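Non-reducing end beta-L-arabinofuranosidase (Bacteroides thetaiotaomicron, PDB 5MQO) probably hydrolyses glycosidic bonds in plant pectin as a family GH127 glycoside hydrolase, consistent with an aceric acidase role in gut bacterial pectin breakdown. Local coordinates at residues D279-R284 against A297-Y302; I285-Q290 against K321-I326; Y291-H296 against Q365-P370; T338-A343 against C383-N388. All coordinates share one frame; numbering follows the deposited sequence.

All four contacts lie within the GH127 catalytic domain. The loop from helix 258-270 to helix 297-314 supplies, in chain order, the first segments of contacts 1, 2 and 3, which meet helix 297-314, helix 317-333 and the loop 365-370. These three crowd together, with centres about 8 to 13 Å apart, and their segments alternate along the chain, so one loop is tied in turn to the helix that follows it, to the next helix and to the loop after strand 361-364. Contact 4 joins a later loop to helix 382-399, nearer the geometric centre of the molecule. N301 bridges to it from helix 297-314, and Y367 of contact 3 packs on its C341, whereas contacts 2 and 4 do not touch.

Contact 1 of 4, residues D279-R284 against A297-Y302; sequences DDNQDR and AVRANY
R299, on the first turn of helix 297-314, meets N281 and Q282 at the end of a type I beta turn (D279 to Q282). The turn belongs to the long loop leading into this helix, in what is, as in GH127 relatives, an (alpha/alpha)6 barrel domain. The arginine chain bends at chi3 (-126°), and its NH1 gives N281 OD1 a weak, long hydrogen bond of 3.4 Å. That bond is nearly straight, 172° at the hydrogen, with the amide and guanidinium planes 48° apart. The same oxygen also touches R299 CD at 3.3 Å. Over one guanidinium face, toward its rim, lies the carbonyl oxygen of D280. D280 OD2 stays 4.1 Å from R299 NH2 and well out of the guanidinium plane, beyond a salt bridge, so the two charges would at most attract at a distance; D280 OD1 accepts a hydrogen bond from H364 N. Q282 folds at chi2 and lays its amide against the helix, OE1 3.3 Å from R299 CB and NE2 3.8 Å from A300 CB. Further out, N281 ND2 bonds weakly to D283 OD2, which probably favours this turn of the amide. The turn itself is closed by Q282 N to D279 O at 2.8 Å. Behind it R284 grips the D279 carboxylate side-on: NE reaches OD1 at 3.0 Å and NH2 reaches OD2, each oxygen being met from above the carboxylate plane.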
loop_
_atom_site.group_PDB
_atom_site.type_symbol
_atom_site.label_atom_id
_atom_site.label_comp_id
_atom_site.label_asym_id
_atom_site.label_seq_id
_atom_site.Cartn_x
_atom_site.Cartn_y
_atom_site.Cartn_z
ATOM N N ASP A 279 -8.268 -6.574 -22.102
ATOM C CA ASP A 279 -8.693 -6.231 -20.746
ATOM C C ASP A 279 -7.508 -6.421 -19.781
ATOM O O ASP A 279 -7.247 -5.614 -18.920
ATOM C CB ASP A 279 -9.883 -7.112 -20.317
ATOM C CG ASP A 279 -11.155 -6.848 -21.126
ATOM O OD1 ASP A 279 -11.198 -5.812 -21.856
ATOM O OD2 ASP A 279 -12.105 -7.697 -21.014
ATOM N N ASP A 280 -6.778 -7.497 -19.983
ATOM C CA ASP A 280 -5.657 -7.871 -19.150
ATOM C C ASP A 280 -4.598 -6.791 -19.084
ATOM O O ASP A 280 -4.049 -6.564 -18.017
ATOM C CB ASP A 280 -5.064 -9.188 -19.654
ATOM C CG ASP A 280 -4.231 -9.876 -18.627
ATOM O OD1 ASP A 280 -4.599 -9.926 -17.413
ATOM O OD2 ASP A 280 -3.208 -10.424 -19.046
ATOM N N ASN A 281 -4.347 -6.092 -20.197
ATOM C CA ASN A 281 -3.507 -4.873 -20.181
ATOM C C ASN A 281 -4.305 -3.544 -20.162
ATOM O O ASN A 281 -3.762 -2.487 -20.538
ATOM C CB ASN A 281 -2.484 -4.891 -21.324
ATOM C CG ASN A 281 -1.449 -3.768 -21.199
ATOM O OD1 ASN A 281 -0.909 -3.490 -20.107
ATOM N ND2 ASN A 281 -1.192 -3.084 -22.327
ATOM N N GLN A 282 -5.551 -3.581 -19.668
ATOM C CA GLN A 282 -6.450 -2.417 -19.605
ATOM C C GLN A 282 -6.384 -1.545 -20.887
ATOM O O GLN A 282 -6.358 -0.307 -20.797
ATOM C CB GLN A 282 -6.134 -1.543 -18.382
ATOM C CG GLN A 282 -6.103 -2.233 -17.034
ATOM C CD GLN A 282 -4.966 -3.230 -16.846
ATOM O OE1 GLN A 282 -3.818 -2.968 -17.211
ATOM N NE2 GLN A 282 -5.290 -4.399 -16.284
ATOM N N ASP A 283 -6.315 -2.175 -22.068
ATOM C CA ASP A 283 -6.167 -1.418 -23.313
ATOM C C ASP A 283 -6.981 -1.977 -24.489
ATOM O O ASP A 283 -6.599 -1.757 -25.645
ATOM C CB ASP A 283 -4.654 -1.169 -23.665
ATOM C CG ASP A 283 -3.906 -2.405 -24.246
ATOM O OD1 ASP A 283 -4.444 -3.540 -24.253
ATOM O OD2 ASP A 283 -2.733 -2.231 -24.698
ATOM N N ARG A 284 -8.088 -2.682 -24.199
ATOM C CA ARG A 284 -9.029 -3.140 -25.235
ATOM C C ARG A 284 -9.755 -1.921 -25.800
ATOM O O ARG A 284 -9.926 -1.796 -27.016
ATOM C CB ARG A 284 -10.065 -4.154 -24.703
ATOM C CG ARG A 284 -10.868 -4.859 -25.802
ATOM C CD ARG A 284 -12.294 -5.239 -25.408
ATOM N NE ARG A 284 -12.375 -6.413 -24.522
ATOM C CZ ARG A 284 -12.607 -7.681 -24.898
ATOM N NH1 ARG A 284 -12.777 -7.997 -26.162
ATOM N NH2 ARG A 284 -12.667 -8.662 -23.990
ATOM N N ALA A 297 -3.888 -6.888 -11.978
ATOM C CA ALA A 297 -4.208 -5.863 -10.994
ATOM C C ALA A 297 -3.084 -4.840 -10.762
ATOM O O ALA A 297 -3.334 -3.680 -10.499
ATOM C CB ALA A 297 -4.697 -6.492 -9.702
ATOM N N VAL A 298 -1.846 -5.276 -10.908
ATOM C CA VAL A 298 -0.674 -4.403 -10.796
ATOM C C VAL A 298 -0.736 -3.358 -11.922
ATOM O O VAL A 298 -0.704 -2.154 -11.664
ATOM C CB VAL A 298 0.690 -5.175 -10.879
ATOM C CG1 VAL A 298 1.849 -4.230 -10.565
ATOM C CG2 VAL A 298 0.754 -6.353 -9.929
ATOM N N ARG A 299 -0.838 -3.832 -13.164
ATOM C CA ARG A 299 -0.942 -2.955 -14.321
ATOM C C ARG A 299 -2.121 -1.995 -14.157
ATOM O O ARG A 299 -1.978 -0.798 -14.375
ATOM C CB ARG A 299 -1.055 -3.770 -15.611
ATOM C CG ARG A 299 0.197 -4.584 -15.992
ATOM C CD ARG A 299 0.186 -5.098 -17.432
ATOM N NE ARG A 299 0.392 -6.552 -17.552
ATOM C CZ ARG A 299 0.244 -7.282 -18.687
ATOM N NH1 ARG A 299 -0.085 -6.732 -19.871
ATOM N NH2 ARG A 299 0.448 -8.594 -18.650
ATOM N N ALA A 300 -3.263 -2.524 -13.725
ATOM C CA ALA A 300 -4.468 -1.738 -13.472
ATOM C C ALA A 300 -4.232 -0.606 -12.476
ATOM O O ALA A 300 -4.486 0.572 -12.728
ATOM C CB ALA A 300 -5.544 -2.648 -12.921
ATOM N N ASN A 301 -3.774 -0.996 -11.308
ATOM C CA ASN A 301 -3.707 -0.081 -10.218
ATOM C C ASN A 301 -2.624 0.967 -10.477
ATOM O O ASN A 301 -2.880 2.140 -10.232
ATOM C CB ASN A 301 -3.485 -0.822 -8.919
ATOM C CG ASN A 301 -4.722 -1.542 -8.424
ATOM O OD1 ASN A 301 -5.835 -1.350 -8.920
ATOM N ND2 ASN A 301 -4.533 -2.370 -7.400
ATOM N N TYR A 302 -1.462 0.567 -11.011
ATOM C CA TYR A 302 -0.411 1.537 -11.382
ATOM C C TYR A 302 -0.882 2.509 -12.467
ATOM O O TYR A 302 -0.565 3.687 -12.397
ATOM C CB TYR A 302 0.924 0.851 -11.763
ATOM C CG TYR A 302 1.763 0.451 -10.561
ATOM C CD1 TYR A 302 2.635 1.343 -9.981
ATOM C CD2 TYR A 302 1.642 -0.783 -9.979
ATOM C CE1 TYR A 302 3.393 1.005 -8.860
ATOM C CE2 TYR A 302 2.389 -1.134 -8.870
ATOM C CZ TYR A 302 3.270 -0.238 -8.312
ATOM O OH TYR A 302 4.016 -0.588 -7.203
#

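Contact 2 of 4, residues I285-Q290 against K321-I326; sequences IPFRDQ and KNLTSI
The amide nitrogen of N322 spends its hydrogens on two carbonyls of the facing loop, those of R288 and Q290. The bond from N322 ND2 to R288 O is 2.9 Å long and fairly straight (157° at the hydrogen), with the oxygen in the amide plane. The one from N322 ND2 to Q290 O is shorter at 2.8 Å but more bent (142°), and its oxygen is tilted from that plane. In both cases the donor stands well above the plane of the accepting carbonyl. N322 OD1 is engaged by Q318 NE2, one turn back on the same helix, so both ends of the amide are held, which should hold its rotation. The loop includes a short 3-10 segment, 287-289, packed on helix 317-333 of the catalytic domain, an (alpha/alpha)6 barrel as in GH127 relatives. Apolar contacts come from F287: chi1 (-179°) sets CG anti to the backbone N, and the ring beyond it meets helix 317-333. F287 CE2 lies 3.8 Å from N322 CB, while CZ of the ring has L323 CD2 at its edge, 4.0 Å off. On the other flank F287 CE1 is 4.1 Å from I326 CD1, and that methyl also rests 3.7 Å from Q290 O. V307 of helix 297-314 touches both F287 and L323. Among charged groups, R288, whose CB points away from 321-326, makes salt bridges with D269 and E316.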
loop_
_atom_site.group_PDB
_atom_site.type_symbol
_atom_site.label_atom_id
_atom_site.label_comp_id
_atom_site.label_asym_id
_atom_site.label_seq_id
_atom_site.Cartn_x
_atom_site.Cartn_y
_atom_site.Cartn_z
ATOM N N ILE A 285 -10.139 -1.028 -24.897
ATOM C CA ILE A 285 -10.868 0.207 -25.200
ATOM C C ILE A 285 -10.076 1.393 -24.651
ATOM O O ILE A 285 -9.241 1.219 -23.772
ATOM C CB ILE A 285 -12.310 0.158 -24.613
ATOM C CG1 ILE A 285 -12.321 0.304 -23.060
ATOM C CG2 ILE A 285 -12.998 -1.138 -25.053
ATOM C CD1 ILE A 285 -13.634 -0.031 -22.376
ATOM N N PRO A 286 -10.321 2.605 -25.168
ATOM C CA PRO A 286 -9.644 3.785 -24.615
ATOM C C PRO A 286 -9.842 4.001 -23.124
ATOM O O PRO A 286 -10.799 3.519 -22.560
ATOM C CB PRO A 286 -10.290 4.926 -25.394
ATOM C CG PRO A 286 -10.553 4.300 -26.713
ATOM C CD PRO A 286 -11.083 2.958 -26.373
ATOM N N PHE A 287 -8.948 4.739 -22.487
ATOM C CA PHE A 287 -9.078 4.948 -21.055
ATOM C C PHE A 287 -10.356 5.671 -20.686
ATOM O O PHE A 287 -10.964 5.355 -19.670
ATOM C CB PHE A 287 -7.884 5.648 -20.420
ATOM C CG PHE A 287 -8.051 5.811 -18.950
ATOM C CD1 PHE A 287 -7.967 4.704 -18.112
ATOM C CD2 PHE A 287 -8.416 7.043 -18.400
ATOM C CE1 PHE A 287 -8.174 4.841 -16.730
ATOM C CE2 PHE A 287 -8.657 7.181 -17.036
ATOM C CZ PHE A 287 -8.530 6.093 -16.198
ATOM N N ARG A 288 -10.798 6.603 -21.516
ATOM C CA ARG A 288 -11.944 7.443 -21.140
ATOM C C ARG A 288 -13.269 6.702 -21.191
ATOM O O ARG A 288 -14.245 7.178 -20.632
ATOM C CB ARG A 288 -11.959 8.723 -21.966
ATOM C CG ARG A 288 -10.717 9.557 -21.702
ATOM C CD ARG A 288 -10.701 10.895 -22.438
ATOM N NE ARG A 288 -9.625 11.756 -21.950
ATOM C CZ ARG A 288 -8.320 11.569 -22.194
ATOM N NH1 ARG A 288 -7.861 10.544 -22.942
ATOM N NH2 ARG A 288 -7.442 12.422 -21.676
ATOM N N ASP A 289 -13.283 5.527 -21.823
ATOM C CA ASP A 289 -14.452 4.624 -21.838
ATOM C C ASP A 289 -14.480 3.654 -20.667
ATOM O O ASP A 289 -15.476 2.998 -20.475
ATOM C CB ASP A 289 -14.520 3.820 -23.153
ATOM C CG ASP A 289 -14.607 4.714 -24.389
ATOM O OD1 ASP A 289 -15.524 5.563 -24.453
ATOM O OD2 ASP A 289 -13.758 4.568 -25.297
ATOM N N GLN A 290 -13.400 3.558 -19.897
ATOM C CA GLN A 290 -13.291 2.615 -18.784
ATOM C C GLN A 290 -13.875 3.196 -17.537
ATOM O O GLN A 290 -13.379 4.215 -17.055
ATOM C CB GLN A 290 -11.831 2.282 -18.495
ATOM C CG GLN A 290 -11.159 1.463 -19.587
ATOM C CD GLN A 290 -9.683 1.210 -19.305
ATOM O OE1 GLN A 290 -9.271 0.936 -18.166
ATOM N NE2 GLN A 290 -8.884 1.269 -20.357
ATOM N N LYS A 321 -13.946 11.503 -13.589
ATOM C CA LYS A 321 -15.174 10.709 -13.803
ATOM C C LYS A 321 -14.851 9.206 -13.937
ATOM O O LYS A 321 -15.556 8.374 -13.392
ATOM C CB LYS A 321 -15.993 11.223 -15.008
ATOM C CG LYS A 321 -17.401 11.707 -14.650
ATOM C CD LYS A 321 -17.906 12.927 -15.443
ATOM C CE LYS A 321 -19.059 13.595 -14.678
ATOM N NZ LYS A 321 -19.970 14.396 -15.546
ATOM N N ASN A 322 -13.771 8.890 -14.646
ATOM C CA ASN A 322 -13.295 7.530 -14.767
ATOM C C ASN A 322 -12.712 7.062 -13.464
ATOM O O ASN A 322 -13.065 5.994 -12.989
ATOM C CB ASN A 322 -12.263 7.395 -15.885
ATOM C CG ASN A 322 -12.841 7.750 -17.246
ATOM O OD1 ASN A 322 -12.521 8.790 -17.800
ATOM N ND2 ASN A 322 -13.711 6.890 -17.781
ATOM N N LEU A 323 -11.849 7.859 -12.858
ATOM C CA LEU A 323 -11.112 7.394 -11.673
ATOM C C LEU A 323 -12.036 7.141 -10.511
ATOM O O LEU A 323 -11.816 6.174 -9.778
ATOM C CB LEU A 323 -9.993 8.347 -11.268
ATOM C CG LEU A 323 -8.788 8.432 -12.223
ATOM C CD1 LEU A 323 -7.858 9.574 -11.797
ATOM C CD2 LEU A 323 -8.035 7.109 -12.327
ATOM N N THR A 324 -13.095 7.948 -10.358
ATOM C CA THR A 324 -14.065 7.722 -9.249
ATOM C C THR A 324 -15.011 6.526 -9.435
ATOM O O THR A 324 -15.307 5.901 -8.470
ATOM C CB THR A 324 -14.838 8.998 -8.807
ATOM O OG1 THR A 324 -15.520 9.582 -9.907
ATOM C CG2 THR A 324 -13.904 10.020 -8.318
ATOM N N SER A 325 -15.448 6.152 -10.624
ATOM C CA SER A 325 -16.208 4.881 -10.712
ATOM C C SER A 325 -15.301 3.645 -10.667
ATOM O O SER A 325 -15.737 2.588 -10.232
ATOM C CB SER A 325 -17.242 4.808 -11.870
ATOM O OG SER A 325 -16.687 5.324 -13.043
ATOM N N ILE A 326 -14.055 3.780 -11.111
ATOM C CA ILE A 326 -13.082 2.681 -11.016
ATOM C C ILE A 326 -12.727 2.458 -9.529
ATOM O O ILE A 326 -12.657 1.315 -9.067
ATOM C CB ILE A 326 -11.809 2.953 -11.873
ATOM C CG1 ILE A 326 -12.179 2.996 -13.335
ATOM C CG2 ILE A 326 -10.761 1.851 -11.715
ATOM C CD1 ILE A 326 -11.039 3.403 -14.247
#

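Contact 3 of 4, residues Y291-H296 against Q365-P370; sequences YRAMGH and QSYGRP
H296 and S366 form a single beta bridge between two loops of the catalytic domain, the one entering helix 297-314 and the one leaving strand 361-364. The touching parts run in opposite directions, 171° apart end to end. One backbone hydrogen bond, Y367 N to G295 O at 2.9 Å, crosses between them. S366 OG also lies 2.8 Å from G295 O, although its proton may go to Y367 O instead. H296, the N-cap residue of the helix, lies alongside Q365 and points the same way. Its imidazole has Q365 CB over a face, 4.2 Å from the ring centroid, a CH-pi contact; H364 adds an edge-to-face ring pair. At the backbone, H296 CA approaches Q365 O to 3.3 Å as a CA-H...O contact, and the same oxygen takes the backbone N-H of A297. An alanine in place of H296 would probably leave Q365 CB without the ring face it covers and H364 without its edge-to-face partner. Farther along, A293 CB sits over a face of the Y367 ring, 3.9 Å from its centroid and 14° off the normal, while Y367 OH reaches on to N301 OD1. Q365 and S366 both face L344 where the chain turns a corner, a geometry that fits a G1 beta bulge, with Q365 as its left-handed first residue.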
loop_
_atom_site.group_PDB
_atom_site.type_symbol
_atom_site.label_atom_id
_atom_site.label_comp_id
_atom_site.label_asym_id
_atom_site.label_seq_id
_atom_site.Cartn_x
_atom_site.Cartn_y
_atom_site.Cartn_z
ATOM N N TYR A 291 -14.917 2.562 -16.999
ATOM C CA TYR A 291 -15.530 2.988 -15.728
ATOM C C TYR A 291 -15.522 1.860 -14.670
ATOM O O TYR A 291 -16.236 1.937 -13.654
ATOM C CB TYR A 291 -16.968 3.486 -15.970
ATOM C CG TYR A 291 -17.062 4.715 -16.814
ATOM C CD1 TYR A 291 -16.994 6.000 -16.227
ATOM C CD2 TYR A 291 -17.215 4.627 -18.209
ATOM C CE1 TYR A 291 -17.094 7.163 -16.995
ATOM C CE2 TYR A 291 -17.294 5.792 -19.006
ATOM C CZ TYR A 291 -17.238 7.060 -18.392
ATOM O OH TYR A 291 -17.331 8.219 -19.133
ATOM N N ARG A 292 -14.703 0.831 -14.909
ATOM C CA ARG A 292 -14.591 -0.316 -14.033
ATOM C C ARG A 292 -13.118 -0.821 -13.994
ATOM O O ARG A 292 -12.325 -0.572 -14.922
ATOM C CB ARG A 292 -15.592 -1.382 -14.513
ATOM C CG ARG A 292 -17.065 -1.010 -14.277
ATOM C CD ARG A 292 -18.040 -2.081 -14.776
ATOM N NE ARG A 292 -19.402 -2.038 -14.183
ATOM C CZ ARG A 292 -20.379 -2.945 -14.414
ATOM N NH1 ARG A 292 -20.180 -3.981 -15.239
ATOM N NH2 ARG A 292 -21.572 -2.832 -13.809
ATOM N N ALA A 293 -12.749 -1.499 -12.906
ATOM C CA ALA A 293 -11.435 -2.160 -12.791
ATOM C C ALA A 293 -11.408 -3.368 -13.683
ATOM O O ALA A 293 -12.425 -4.027 -13.815
ATOM C CB ALA A 293 -11.164 -2.585 -11.360
ATOM N N MET A 294 -10.246 -3.719 -14.233
ATOM C CA MET A 294 -10.223 -4.653 -15.340
ATOM C C MET A 294 -9.395 -5.930 -15.284
ATOM O O MET A 294 -9.971 -7.056 -15.318
ATOM C CB MET A 294 -9.822 -3.889 -16.571
ATOM C CG MET A 294 -10.371 -4.500 -17.836
ATOM S SD MET A 294 -10.672 -3.198 -19.003
ATOM C CE MET A 294 -12.309 -2.578 -18.566
ATOM N N GLY A 295 -8.069 -5.818 -15.305
ATOM C CA GLY A 295 -7.295 -7.036 -15.689
ATOM C C GLY A 295 -6.237 -7.431 -14.700
ATOM O O GLY A 295 -6.538 -7.583 -13.540
ATOM N N HIS A 296 -5.007 -7.607 -15.173
ATOM C CA HIS A 296 -3.835 -7.737 -14.308
ATOM C C HIS A 296 -3.791 -6.576 -13.276
ATOM O O HIS A 296 -3.646 -5.421 -13.666
ATOM C CB HIS A 296 -2.578 -7.725 -15.176
ATOM C CG HIS A 296 -1.321 -8.062 -14.441
ATOM N ND1 HIS A 296 -0.567 -9.173 -14.736
ATOM C CD2 HIS A 296 -0.675 -7.432 -13.442
ATOM C CE1 HIS A 296 0.481 -9.223 -13.937
ATOM N NE2 HIS A 296 0.438 -8.173 -13.142
ATOM N N GLN A 365 -3.494 -12.890 -12.869
ATOM C CA GLN A 365 -3.066 -12.086 -11.723
ATOM C C GLN A 365 -3.954 -10.858 -11.715
ATOM O O GLN A 365 -3.501 -9.700 -11.705
ATOM C CB GLN A 365 -1.575 -11.762 -11.832
ATOM C CG GLN A 365 -0.758 -12.911 -12.427
ATOM C CD GLN A 365 0.708 -12.902 -12.049
ATOM O OE1 GLN A 365 1.279 -11.869 -11.733
ATOM N NE2 GLN A 365 1.317 -14.074 -12.065
ATOM N N SER A 366 -5.248 -11.168 -11.716
ATOM C CA SER A 366 -6.266 -10.278 -12.226
ATOM C C SER A 366 -7.513 -10.098 -11.360
ATOM O O SER A 366 -7.919 -10.986 -10.585
ATOM C CB SER A 366 -6.707 -10.773 -13.607
ATOM O OG SER A 366 -7.812 -10.045 -14.097
ATOM N N TYR A 367 -8.137 -8.934 -11.558
ATOM C CA TYR A 367 -9.447 -8.645 -11.023
ATOM C C TYR A 367 -10.410 -9.657 -11.610
ATOM O O TYR A 367 -10.193 -10.118 -12.695
ATOM C CB TYR A 367 -9.866 -7.211 -11.399
ATOM C CG TYR A 367 -9.238 -6.120 -10.555
ATOM C CD1 TYR A 367 -9.544 -6.013 -9.196
ATOM C CD2 TYR A 367 -8.350 -5.171 -11.104
ATOM C CE1 TYR A 367 -8.983 -5.015 -8.391
ATOM C CE2 TYR A 367 -7.795 -4.166 -10.307
ATOM C CZ TYR A 367 -8.120 -4.097 -8.943
ATOM O OH TYR A 367 -7.603 -3.130 -8.108
ATOM N N GLY A 368 -11.460 -10.003 -10.874
ATOM C CA GLY A 368 -12.508 -10.969 -11.302
ATOM C C GLY A 368 -13.831 -10.264 -11.460
ATOM O O GLY A 368 -13.842 -9.021 -11.602
ATOM N N ARG A 369 -14.924 -11.041 -11.466
ATOM C CA ARG A 369 -16.302 -10.523 -11.473
ATOM C C ARG A 369 -16.559 -9.736 -10.203
ATOM O O ARG A 369 -15.910 -9.990 -9.191
ATOM C CB ARG A 369 -17.336 -11.655 -11.475
ATOM C CG ARG A 369 -17.463 -12.483 -12.769
ATOM C CD ARG A 369 -18.660 -13.462 -12.722
ATOM N NE ARG A 369 -18.874 -13.983 -11.363
ATOM C CZ ARG A 369 -18.253 -15.035 -10.849
ATOM N NH1 ARG A 369 -17.403 -15.749 -11.567
ATOM N NH2 ARG A 369 -18.494 -15.396 -9.607
ATOM N N PRO A 370 -17.510 -8.790 -10.233
ATOM C CA PRO A 370 -17.920 -8.148 -8.997
ATOM C C PRO A 370 -18.284 -9.181 -7.907
ATOM O O PRO A 370 -18.855 -10.245 -8.212
ATOM C CB PRO A 370 -19.169 -7.338 -9.406
ATOM C CG PRO A 370 -19.161 -7.250 -10.894
ATOM C CD PRO A 370 -18.072 -8.125 -11.420
#

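Contact 4 of 4, residues T338-A343 against C383-N388; sequences TGACGA and CANIGN
N385 reaches from helix 382-399 to the backbone of A340 and C341. Its CB leaves the helix with CG anti to the carbonyl carbon (chi1 -46°), and CG comes to rest 3.6 Å from A340 CB. At the tip, N385 OD1 accepts the C341 N-H at 3.1 Å, fairly straight at 162°, the donor standing above the plane of the amide carbonyl. The same oxygen touches A340 CA at 3.3 Å. N385 ND2 packs 3.5 Å from A340 CB and gives its hydrogens to S415 O and N380 O, so the buried amide is gripped at both ends. A leucine in its place would probably leave C341 N without its acceptor and the carbonyls of S415 and N380 without this donor. Through residues that are all buried, the contact joins the loop after helix 317-333 to helix 382-399 of the catalytic domain, an (alpha/alpha)6 barrel as in relatives; C383 of this helix is disulfide-bonded to C458. One turn on from N385, N388 ND2 donates to G339 O at 3.2 Å, meeting it in the carbonyl plane on a lone pair. N388 CB lies 3.8 Å from C341 SG, and A384 CB lies 3.6 Å from C341 O.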
loop_
_atom_site.group_PDB
_atom_site.type_symbol
_atom_site.label_atom_id
_atom_site.label_comp_id
_atom_site.label_asym_id
_atom_site.label_seq_id
_atom_site.Cartn_x
_atom_site.Cartn_y
_atom_site.Cartn_z
ATOM N N THR A 338 -8.430 -6.976 3.381
ATOM C CA THR A 338 -7.065 -6.520 3.634
ATOM C C THR A 338 -6.537 -5.453 2.664
ATOM O O THR A 338 -5.371 -5.044 2.757
ATOM C CB THR A 338 -6.104 -7.724 3.516
ATOM O OG1 THR A 338 -6.171 -8.288 2.200
ATOM C CG2 THR A 338 -6.464 -8.801 4.516
ATOM N N GLY A 339 -7.371 -5.017 1.723
ATOM C CA GLY A 339 -6.965 -4.034 0.686
ATOM C C GLY A 339 -6.350 -4.653 -0.566
ATOM O O GLY A 339 -6.076 -3.958 -1.536
ATOM N N ALA A 340 -6.177 -5.973 -0.563
ATOM C CA ALA A 340 -5.424 -6.628 -1.623
ATOM C C ALA A 340 -6.303 -6.729 -2.845
ATOM O O ALA A 340 -7.523 -6.710 -2.719
ATOM C CB ALA A 340 -4.924 -7.999 -1.194
ATOM N N CYS A 341 -5.672 -6.809 -4.009
ATOM C CA CYS A 341 -6.376 -6.786 -5.248
ATOM C C CYS A 341 -5.909 -7.924 -6.173
ATOM O O CYS A 341 -4.715 -8.142 -6.354
ATOM C CB CYS A 341 -6.185 -5.415 -5.907
ATOM S SG CYS A 341 -6.802 -4.009 -4.931
ATOM N N GLY A 342 -6.872 -8.607 -6.779
ATOM C CA GLY A 342 -6.614 -9.625 -7.762
ATOM C C GLY A 342 -6.971 -10.986 -7.200
ATOM O O GLY A 342 -6.189 -11.597 -6.497
ATOM N N ALA A 343 -8.171 -11.419 -7.553
ATOM C CA ALA A 343 -8.790 -12.671 -7.181
ATOM C C ALA A 343 -8.416 -13.879 -8.017
ATOM O O ALA A 343 -8.682 -15.003 -7.587
ATOM C CB ALA A 343 -10.282 -12.494 -7.331
ATOM N N CYS A 383 2.559 -6.311 -5.063
ATOM C CA CYS A 383 2.718 -5.075 -5.813
ATOM C C CYS A 383 1.381 -4.509 -6.256
ATOM O O CYS A 383 1.268 -3.310 -6.454
ATOM C CB CYS A 383 3.625 -5.287 -7.039
ATOM S SG CYS A 383 5.381 -5.588 -6.664
ATOM N N ALA A 384 0.383 -5.363 -6.442
ATOM C CA ALA A 384 -0.972 -4.909 -6.808
ATOM C C ALA A 384 -1.561 -4.150 -5.635
ATOM O O ALA A 384 -2.317 -3.175 -5.819
ATOM C CB ALA A 384 -1.885 -6.091 -7.167
ATOM N N ASN A 385 -1.207 -4.618 -4.436
ATOM C CA ASN A 385 -1.739 -4.073 -3.200
ATOM C C ASN A 385 -1.032 -2.718 -2.928
ATOM O O ASN A 385 -1.654 -1.757 -2.531
ATOM C CB ASN A 385 -1.547 -5.077 -2.077
ATOM C CG ASN A 385 -1.950 -6.506 -2.474
ATOM O OD1 ASN A 385 -2.649 -6.716 -3.460
ATOM N ND2 ASN A 385 -1.483 -7.496 -1.709
ATOM N N ILE A 386 0.259 -2.652 -3.232
ATOM C CA ILE A 386 1.030 -1.403 -3.225
ATOM C C ILE A 386 0.464 -0.442 -4.259
ATOM O O ILE A 386 0.499 0.765 -4.070
ATOM C CB ILE A 386 2.536 -1.659 -3.535
ATOM C CG1 ILE A 386 3.173 -2.466 -2.398
ATOM C CG2 ILE A 386 3.306 -0.348 -3.786
ATOM C CD1 ILE A 386 4.582 -2.945 -2.664
ATOM N N GLY A 387 -0.000 -0.988 -5.373
ATOM C CA GLY A 387 -0.620 -0.187 -6.409
ATOM C C GLY A 387 -1.885 0.485 -5.917
ATOM O O GLY A 387 -2.047 1.686 -6.078
ATOM N N ASN A 388 -2.775 -0.296 -5.313
ATOM C CA ASN A 388 -4.002 0.240 -4.729
ATOM C C ASN A 388 -3.666 1.311 -3.665
ATOM O O ASN A 388 -4.371 2.316 -3.554
ATOM C CB ASN A 388 -4.816 -0.882 -4.109
ATOM C CG ASN A 388 -6.248 -0.477 -3.786
ATOM O OD1 ASN A 388 -6.892 0.318 -4.491
ATOM N ND2 ASN A 388 -6.779 -1.071 -2.727
#